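Local coordinates for dinitrogenase iron-molybdenum cofactor biosynthesis domain-containing protein (Pyrococcus horikoshii, PDB 2YX6), which is of unknown function but binds ADP and belongs to the family of dinitrogenase iron-molybdenum cofactor biosynthesis proteins, at residues A[19-24]-A[67-72]; A[26-31]-A[38-43]. All blocks are in the same frame, centred on the assembly; numbering follows the deposited sequence.

Interaction 1 (A[19-24]-A[67-72])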
# COMPACT_ATOMS: atom_id res chain seq x y z
N LYS A 19 -8.89 -15.98 4.08
CA LYS A 19 -7.50 -16.36 4.20
C LYS A 19 -6.78 -16.53 2.85
O LYS A 19 -5.56 -16.40 2.79
CB LYS A 19 -7.32 -17.57 5.16
CG LYS A 19 -7.67 -17.19 6.68
CD LYS A 19 -7.09 -18.20 7.72
CE LYS A 19 -7.07 -17.58 9.09
NZ LYS A 19 -7.04 -16.08 8.90
N HIS A 20 -7.52 -16.79 1.76
CA HIS A 20 -6.87 -16.89 0.43
C HIS A 20 -7.42 -15.89 -0.57
O HIS A 20 -8.50 -16.08 -1.10
CB HIS A 20 -7.00 -18.31 -0.17
CG HIS A 20 -6.25 -19.37 0.60
ND1 HIS A 20 -4.88 -19.44 0.63
CD2 HIS A 20 -6.70 -20.42 1.33
CE1 HIS A 20 -4.50 -20.47 1.36
NE2 HIS A 20 -5.59 -21.08 1.81
N PHE A 21 -6.64 -14.86 -0.87
CA PHE A 21 -7.00 -13.91 -1.90
C PHE A 21 -7.08 -14.71 -3.21
O PHE A 21 -6.36 -15.70 -3.45
CB PHE A 21 -5.99 -12.76 -2.00
CG PHE A 21 -6.23 -11.87 -3.16
CD1 PHE A 21 -5.74 -12.20 -4.43
CD2 PHE A 21 -7.01 -10.72 -3.01
CE1 PHE A 21 -6.02 -11.42 -5.54
CE2 PHE A 21 -7.30 -9.92 -4.11
CZ PHE A 21 -6.82 -10.26 -5.37
N GLY A 22 -7.96 -14.35 -4.09
CA GLY A 22 -7.83 -15.07 -5.38
C GLY A 22 -8.87 -16.15 -5.43
O GLY A 22 -9.67 -16.18 -6.34
N ARG A 23 -8.93 -17.01 -4.41
CA ARG A 23 -10.06 -17.93 -4.36
C ARG A 23 -11.29 -17.32 -3.66
O ARG A 23 -12.37 -17.86 -3.72
CB ARG A 23 -9.64 -19.26 -3.76
CG ARG A 23 -8.86 -20.14 -4.77
CD ARG A 23 -7.51 -19.52 -5.31
NE ARG A 23 -6.44 -19.35 -4.31
CZ ARG A 23 -5.18 -19.00 -4.60
NH1 ARG A 23 -4.29 -18.87 -3.63
NH2 ARG A 23 -4.82 -18.77 -5.87
N SER A 24 -11.13 -16.15 -3.07
CA SER A 24 -12.25 -15.47 -2.42
C SER A 24 -13.34 -14.98 -3.43
O SER A 24 -13.07 -14.64 -4.59
CB SER A 24 -11.71 -14.32 -1.60
OG SER A 24 -11.70 -13.22 -2.48
N VAL A 67 -5.12 -2.67 -0.93
CA VAL A 67 -5.75 -3.97 -0.68
C VAL A 67 -5.20 -4.52 0.63
O VAL A 67 -3.96 -4.59 0.81
CB VAL A 67 -5.41 -4.94 -1.83
CG1 VAL A 67 -5.89 -6.35 -1.51
CG2 VAL A 67 -5.96 -4.41 -3.15
N LEU A 68 -6.09 -4.91 1.54
CA LEU A 68 -5.69 -5.57 2.75
C LEU A 68 -5.98 -7.03 2.64
O LEU A 68 -7.13 -7.39 2.52
CB LEU A 68 -6.46 -5.04 3.98
CG LEU A 68 -6.36 -3.49 4.11
CD1 LEU A 68 -7.19 -3.04 5.30
CD2 LEU A 68 -4.85 -3.02 4.27
N THR A 69 -4.95 -7.88 2.75
CA THR A 69 -5.20 -9.32 2.67
C THR A 69 -4.47 -10.08 3.76
O THR A 69 -3.59 -9.54 4.43
CB THR A 69 -4.67 -9.91 1.35
OG1 THR A 69 -3.26 -9.80 1.38
CG2 THR A 69 -5.20 -9.21 0.12
N TYR A 70 -4.86 -11.35 3.93
CA TYR A 70 -4.13 -12.30 4.75
C TYR A 70 -3.02 -12.86 3.85
O TYR A 70 -1.92 -12.32 3.78
CB TYR A 70 -5.07 -13.40 5.27
CG TYR A 70 -4.33 -14.35 6.22
CD1 TYR A 70 -4.07 -15.66 5.88
CD2 TYR A 70 -3.85 -13.88 7.45
CE1 TYR A 70 -3.33 -16.52 6.73
CE2 TYR A 70 -3.15 -14.72 8.32
CZ TYR A 70 -2.90 -16.07 7.96
OH TYR A 70 -2.18 -16.92 8.85
N GLY A 71 -3.36 -13.89 3.08
CA GLY A 71 -2.44 -14.50 2.14
C GLY A 71 -2.75 -14.10 0.69
O GLY A 71 -3.90 -13.92 0.29
N ILE A 72 -1.70 -13.96 -0.10
CA ILE A 72 -1.85 -13.60 -1.49
C ILE A 72 -0.53 -13.95 -2.11
O ILE A 72 0.49 -13.94 -1.41
CB ILE A 72 -2.20 -12.09 -1.62
CG1 ILE A 72 -2.13 -11.65 -3.10
CG2 ILE A 72 -1.31 -11.29 -0.67
CD1 ILE A 72 -2.47 -10.22 -3.35

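Interaction 2 (A[26-31]-A[38-43])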
# COMPACT_ATOMS: atom_id res chain seq x y z
N TYR A 26 -16.13 -12.81 -2.43
CA TYR A 26 -16.68 -11.51 -2.08
C TYR A 26 -15.57 -10.55 -1.71
O TYR A 26 -14.57 -10.92 -1.15
CB TYR A 26 -17.58 -11.68 -0.87
CG TYR A 26 -18.79 -12.64 -1.11
CD1 TYR A 26 -19.93 -12.22 -1.77
CD2 TYR A 26 -18.75 -13.95 -0.67
CE1 TYR A 26 -21.02 -13.07 -2.00
CE2 TYR A 26 -19.83 -14.84 -0.89
CZ TYR A 26 -20.97 -14.39 -1.56
OH TYR A 26 -22.05 -15.24 -1.74
N PHE A 27 -15.76 -9.28 -2.02
CA PHE A 27 -14.81 -8.24 -1.69
C PHE A 27 -15.59 -7.14 -1.05
O PHE A 27 -16.72 -6.85 -1.45
CB PHE A 27 -14.08 -7.71 -2.92
CG PHE A 27 -12.81 -8.46 -3.23
CD1 PHE A 27 -11.57 -7.96 -2.79
CD2 PHE A 27 -12.84 -9.70 -3.86
CE1 PHE A 27 -10.40 -8.67 -3.04
CE2 PHE A 27 -11.65 -10.42 -4.09
CZ PHE A 27 -10.47 -9.91 -3.71
N VAL A 28 -14.96 -6.48 -0.10
CA VAL A 28 -15.50 -5.27 0.53
C VAL A 28 -14.63 -4.05 0.20
O VAL A 28 -13.44 -4.08 0.36
CB VAL A 28 -15.53 -5.47 2.08
CG1 VAL A 28 -16.03 -4.23 2.82
CG2 VAL A 28 -16.32 -6.69 2.45
N PHE A 29 -15.25 -2.98 -0.27
CA PHE A 29 -14.59 -1.74 -0.69
C PHE A 29 -15.02 -0.71 0.33
O PHE A 29 -16.22 -0.49 0.56
CB PHE A 29 -15.04 -1.33 -2.12
CG PHE A 29 -14.59 -2.27 -3.15
CD1 PHE A 29 -13.31 -2.15 -3.69
CD2 PHE A 29 -15.37 -3.35 -3.51
CE1 PHE A 29 -12.85 -3.06 -4.66
CE2 PHE A 29 -14.90 -4.28 -4.49
CZ PHE A 29 -13.65 -4.09 -5.07
N VAL A 30 -14.04 -0.10 0.96
CA VAL A 30 -14.36 0.83 2.04
C VAL A 30 -13.78 2.18 1.73
O VAL A 30 -12.52 2.30 1.56
CB VAL A 30 -13.72 0.39 3.40
CG1 VAL A 30 -14.13 1.45 4.48
CG2 VAL A 30 -14.21 -1.03 3.79
N ASP A 31 -14.64 3.20 1.67
CA ASP A 31 -14.18 4.55 1.48
C ASP A 31 -13.88 5.25 2.77
O ASP A 31 -14.77 5.44 3.61
CB ASP A 31 -15.22 5.38 0.74
CG ASP A 31 -15.28 5.03 -0.69
OD1 ASP A 31 -15.51 3.85 -1.00
OD2 ASP A 31 -15.09 5.95 -1.51
N LYS A 38 -16.80 6.43 5.11
CA LYS A 38 -17.87 7.11 4.38
C LYS A 38 -18.80 6.19 3.58
O LYS A 38 -19.91 6.57 3.24
CB LYS A 38 -17.25 8.16 3.46
CG LYS A 38 -16.99 9.49 4.17
CD LYS A 38 -18.09 10.51 3.87
CE LYS A 38 -17.78 11.37 2.65
NZ LYS A 38 -17.07 12.63 3.09
N ASN A 39 -18.33 5.01 3.23
CA ASN A 39 -19.09 4.14 2.37
C ASN A 39 -18.53 2.73 2.50
O ASN A 39 -17.29 2.57 2.59
CB ASN A 39 -18.97 4.67 0.96
CG ASN A 39 -19.99 4.10 0.03
OD1 ASN A 39 -19.77 3.08 -0.65
ND2 ASN A 39 -21.12 4.79 -0.08
N VAL A 40 -19.43 1.73 2.56
CA VAL A 40 -19.05 0.33 2.44
C VAL A 40 -19.78 -0.28 1.24
O VAL A 40 -20.95 -0.02 1.02
CB VAL A 40 -19.39 -0.46 3.68
CG1 VAL A 40 -19.18 -1.99 3.46
CG2 VAL A 40 -18.62 0.09 4.88
N GLU A 41 -19.06 -1.04 0.43
CA GLU A 41 -19.63 -1.61 -0.77
C GLU A 41 -19.23 -3.06 -0.77
O GLU A 41 -18.05 -3.37 -0.66
CB GLU A 41 -19.16 -0.84 -2.02
CG GLU A 41 -19.32 -1.58 -3.35
CD GLU A 41 -20.12 -0.81 -4.40
OE1 GLU A 41 -20.56 -1.47 -5.39
OE2 GLU A 41 -20.36 0.44 -4.26
N VAL A 42 -20.24 -3.93 -0.87
CA VAL A 42 -20.04 -5.36 -0.75
C VAL A 42 -20.44 -6.01 -2.07
O VAL A 42 -21.63 -6.10 -2.39
CB VAL A 42 -20.94 -5.91 0.32
CG1 VAL A 42 -20.68 -7.34 0.47
CG2 VAL A 42 -20.69 -5.16 1.67
N VAL A 43 -19.46 -6.39 -2.89
CA VAL A 43 -19.81 -7.00 -4.21
C VAL A 43 -19.23 -8.40 -4.35
O VAL A 43 -18.40 -8.82 -3.53
CB VAL A 43 -19.42 -6.10 -5.38
CG1 VAL A 43 -20.18 -4.73 -5.32
CG2 VAL A 43 -17.97 -5.85 -5.32

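Interaction 1 (A[19-24]-A[67-72])
The turn that leaves the C-terminal end of strand 66-68 meets the loop 19-24 through a single beta bridge, in which His20 faces Gly71. Its two bonds are unequal: Phe21 N donates to Gly71 O over 3.1 Å with an N-H...O angle of 162°, whereas the return bond from Gly71 N to Lys19 O is weak at 3.4 Å. On one flank of the bridge Lys19 and Tyr70 form a cation-pi pair. The lysine chain runs extended to CE and then bends at chi4 (-24°), which sets NZ over the middle of the Tyr70 ring, 4.0 Å from its centroid and only 4° off the normal. Lys19 O lies in the plane of the same ring, at its edge, 3.5 Å from Tyr70 CD1, while Tyr70 OH is hydrogen-bonded to Asp110. An alanine in place of Tyr70 would probably leave the Lys19 ammonium without its aromatic platform, free to swing, and Asp110 without its hydroxyl partner. On the other flank Phe21 and Ile72 lie side by side, their CB atoms 3.9 Å apart. Ile72 CD1 sits over one face of the Phe21 ring, offset toward the rim, in a CH-pi contact of 4.2 Å to the centroid, and Thr69 CG2 reaches Phe21 CD2 obliquely at 3.9 Å. Ile72 also packs on Val87, a residue seen to bind ADP, which this chain lacks. The glycine-rich turn into helix 74-82 is in keeping with nucleotide-binding turns of alpha/beta proteins, within a sheet ordered 3-2-1-4-5, strand 26-33 antiparallel, of this family's ribonuclease H-like topology.

Interaction 2 (A[26-31]-A[38-43])
With CG anti to its carbonyl carbon (chi1 -66°), the Phe29 ring presents its edge to Val43, whose CG1 stands anti to the carbonyl carbon (chi1 -62°), which leaves CG2 between the backbone N and the carbonyl carbon. Phe29 CE2 and Val43 CG2 thus come within 3.5 Å, the two side chains crossing at about a right angle, and Glu41 O also lies near the plane of the ring at its edge. Farther along the same face, Asp31 and Asn39 run side by side and point the same way. Asp31 CB touches Asn39 CB at 3.8 Å. The carboxylate and amide planes are turned steeply against each other, and Asp31 OD2 instead forms a salt bridge with Arg2. On the reverse face Val28 CG1 meets Val40 CG1 at 3.9 Å, a diagonal contact between neighbouring non-hydrogen-bonded pairs.

The backbones make an antiparallel hairpin, the axes of the two strand segments 4.7 Å apart at closest approach. Phe27 pairs with Val43 and Phe29 with Glu41 by two bonds each; Phe29 N to Glu41 O and Glu41 N to Phe29 O are both 2.9 Å. Near the turn this regularity ends: Asp31 N bonds to Asn39 O, but the return bond to Asp31 O, short at 2.7 Å, comes from Lys38 N, as in a beta bulge. CA-H...O contacts fill the intervals, among them Val28 CA to Glu41 O at 3.4 Å.

Strand 36-44 is outermost in the sheet of this chain, and strand 26-33 is flanked on its other side by the antiparallel strand 2-7. Phe27 and Phe29 pack under helix 54-61, where Phe29 also stacks on His62, while Val28 and Val30 meet helix 95-103 across the opposite face.

How the interactions relate
Interaction 1 closes a long loop of chain, and the hairpin of interaction 2 lies wholly within that loop. Their centres are 15 Å apart, on opposite sides of the centre of the chain, yet they touch directly: Phe21 CE2 of segment 19-24 approaches Phe27 CZ of segment 26-31 to 3.2 Å, a tight carbon-carbon contact, the ring planes at about 80°. This aromatic pair joins the bridged loop to the hairpin in one hydrophobic core, to which Phe80 adds a third ring against Phe21. Interaction 1 lies closer to the ADP site, although no ADP is bound to this chain: the Ile72 side chain is about 4 Å from that of Val87, whereas that of Phe27 is about 9 Å from it.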